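Local structure of caspase-1 (Spodoptera frugiperda, 1M72) at residues D235-A240 against Q248-P253. The protein acts as a cysteine protease of the caspase family that probably takes part in the activation cascade leading to the execution of apoptosis. Numbering follows the deposited sequence.
Sequences DFESNA and QQKQVP. With EDO (1,2-ethanediol), chain J.
The side-chain torsions of Ser238 and Lys250 bring both onto the facing backbone. With chi1 at 73°, OG of Ser238 sits between its own backbone N and carbonyl carbon and meets the N-H of Gln249 in an almost straight bond, whose short length, 2.5 Å from OG to that N, is doubtful. The buried hydroxyl serves as both acceptor and donor, since it gives its own proton to the carbonyl of Met246. Lys250 starts out away from residues 235-240, but bends at chi2 (-69°) and chi3 (-81°) curl it back, until NZ reaches the carbonyl O of Phe236 at 2.8 Å, tilted somewhat out of the carbonyl plane, and also bonds to the carbonyl of Ala233 in helix 221-235. Beside the serine the backbones pair directly: Ser238 N donates to Gln249 O at 2.8 Å, in the carbonyl plane, while Gln248 N gives Ser238 O a weak, bent bond.

Glu237 and Gln248 run side by side in the same direction, CD of the glutamate 4.0 Å from CB of the glutamine. OE1 of Glu237 stays 5.1 Å from NZ of Lys250; a water links the two, weakly at OE1, which forms a salt bridge with Arg175 of the second subunit.

Residues 235-240 and 248-253 are the two limbs of the loop that in caspases borders the S4 subsite; Asn239 N bonds to an acidic side chain of the bound peptide, consistent with a P4 aspartate. The loop leaves helix 221-235, packs Ser238 against Trp203 of helix 203-215 and Trp195 of strand 195-197, and leads into strand 254-257, the last of the six-stranded sheet in this chain.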
loop_
_atom_site.group_PDB
_atom_site.type_symbol
_atom_site.label_atom_id
_atom_site.label_comp_id
_atom_site.label_asym_id
_atom_site.label_seq_id
_atom_site.Cartn_x
_atom_site.Cartn_y
_atom_site.Cartn_z
ATOM N N ASP C 235 16.415 12.762 -0.946
ATOM C CA ASP C 235 16.870 13.921 -1.709
ATOM C C ASP C 235 16.034 15.194 -1.673
ATOM O O ASP C 235 16.321 16.151 -2.384
ATOM C CB ASP C 235 17.065 13.500 -3.156
ATOM C CG ASP C 235 17.926 12.246 -3.292
ATOM O OD1 ASP C 235 18.771 11.959 -2.406
ATOM O OD2 ASP C 235 17.760 11.542 -4.320
ATOM N N PHE C 236 14.977 15.207 -0.875
ATOM C CA PHE C 236 14.156 16.386 -0.804
ATOM C C PHE C 236 13.961 16.774 0.625
ATOM O O PHE C 236 13.873 15.925 1.519
ATOM C CB PHE C 236 12.784 16.144 -1.438
ATOM C CG PHE C 236 12.834 15.920 -2.920
ATOM C CD1 PHE C 236 12.735 16.994 -3.803
ATOM C CD2 PHE C 236 12.987 14.649 -3.425
ATOM C CE1 PHE C 236 12.784 16.794 -5.174
ATOM C CE2 PHE C 236 13.040 14.432 -4.799
ATOM C CZ PHE C 236 12.938 15.499 -5.676
ATOM N N GLU C 237 13.929 18.083 0.812
ATOM C CA GLU C 237 13.676 18.687 2.087
ATOM C C GLU C 237 13.155 20.084 1.756
ATOM O O GLU C 237 13.689 20.788 0.876
ATOM C CB GLU C 237 14.926 18.743 2.926
ATOM C CG GLU C 237 14.615 19.208 4.321
ATOM C CD GLU C 237 15.871 19.351 5.120
ATOM O OE1 GLU C 237 16.102 18.551 6.059
ATOM O OE2 GLU C 237 16.647 20.264 4.774
ATOM N N SER C 238 12.084 20.474 2.430
ATOM C CA SER C 238 11.497 21.764 2.123
ATOM C C SER C 238 12.385 22.927 2.541
ATOM O O SER C 238 13.184 22.841 3.496
ATOM C CB SER C 238 10.112 21.914 2.796
ATOM O OG SER C 238 10.235 22.109 4.206
ATOM N N ASN C 239 12.239 24.002 1.801
ATOM C CA ASN C 239 12.951 25.227 2.111
ATOM C C ASN C 239 11.908 26.325 2.014
ATOM O O ASN C 239 11.423 26.648 0.919
ATOM C CB ASN C 239 14.106 25.505 1.128
ATOM C CG ASN C 239 14.750 26.885 1.348
ATOM O OD1 ASN C 239 14.636 27.770 0.505
ATOM N ND2 ASN C 239 15.415 27.067 2.479
ATOM N N ALA C 240 11.555 26.862 3.174
ATOM C CA ALA C 240 10.574 27.930 3.286
ATOM C C ALA C 240 11.012 28.769 4.483
ATOM O O ALA C 240 10.419 28.703 5.549
ATOM C CB ALA C 240 9.211 27.335 3.534
ATOM N N GLN C 248 12.185 22.998 6.223
ATOM C CA GLN C 248 12.980 21.785 6.406
ATOM C C GLN C 248 12.123 20.581 6.686
ATOM O O GLN C 248 12.477 19.749 7.509
ATOM C CB GLN C 248 13.976 21.962 7.560
ATOM C CG GLN C 248 14.902 23.179 7.383
ATOM C CD GLN C 248 15.931 23.276 8.488
ATOM O OE1 GLN C 248 16.367 24.363 8.832
ATOM N NE2 GLN C 248 16.327 22.128 9.051
ATOM N N GLN C 249 10.989 20.488 6.008
ATOM C CA GLN C 249 10.109 19.353 6.227
ATOM C C GLN C 249 10.437 18.242 5.224
ATOM O O GLN C 249 11.055 18.490 4.176
ATOM C CB GLN C 249 8.647 19.805 6.148
ATOM C CG GLN C 249 8.349 20.964 7.116
ATOM C CD GLN C 249 8.451 20.528 8.563
ATOM O OE1 GLN C 249 7.689 19.677 8.997
ATOM N NE2 GLN C 249 9.411 21.091 9.309
ATOM N N LYS C 250 10.043 17.026 5.584
ATOM C CA LYS C 250 10.298 15.803 4.821
ATOM C C LYS C 250 9.002 15.176 4.344
ATOM O O LYS C 250 7.893 15.583 4.755
ATOM C CB LYS C 250 11.016 14.807 5.710
ATOM C CG LYS C 250 12.298 15.365 6.289
ATOM C CD LYS C 250 13.340 15.546 5.198
ATOM C CE LYS C 250 14.027 14.195 4.892
ATOM N NZ LYS C 250 14.779 14.299 3.628
ATOM N N GLN C 251 9.144 14.158 3.507
ATOM C CA GLN C 251 7.994 13.490 2.916
ATOM C C GLN C 251 8.351 12.128 2.399
ATOM O O GLN C 251 9.472 11.922 1.892
ATOM C CB GLN C 251 7.482 14.323 1.741
ATOM C CG GLN C 251 6.331 13.710 0.962
ATOM C CD GLN C 251 5.900 14.568 -0.220
ATOM O OE1 GLN C 251 5.941 15.800 -0.154
ATOM N NE2 GLN C 251 5.472 13.919 -1.317
ATOM N N VAL C 252 7.419 11.191 2.569
ATOM C CA VAL C 252 7.567 9.852 2.018
ATOM C C VAL C 252 6.240 9.454 1.339
ATOM O O VAL C 252 5.163 9.740 1.848
ATOM C CB VAL C 252 7.998 8.778 3.074
ATOM C CG1 VAL C 252 6.862 8.493 4.126
ATOM C CG2 VAL C 252 8.371 7.485 2.339
ATOM N N PRO C 253 6.312 8.810 0.155
ATOM C CA PRO C 253 5.092 8.385 -0.568
ATOM C C PRO C 253 4.442 7.199 0.161
ATOM O O PRO C 253 5.044 6.602 1.074
ATOM C CB PRO C 253 5.608 7.959 -1.958
ATOM C CG PRO C 253 7.017 8.592 -2.051
ATOM C CD PRO C 253 7.534 8.498 -0.619
HETATM C C1 EDO J . 5.011 12.764 4.426
HETATM O O1 EDO J . 4.348 11.700 3.709
HETATM C C2 EDO J . 5.915 12.148 5.443
HETATM O O2 EDO J . 5.105 11.597 6.450
HETATM O O HOH W 1 16.928 16.176 4.309
#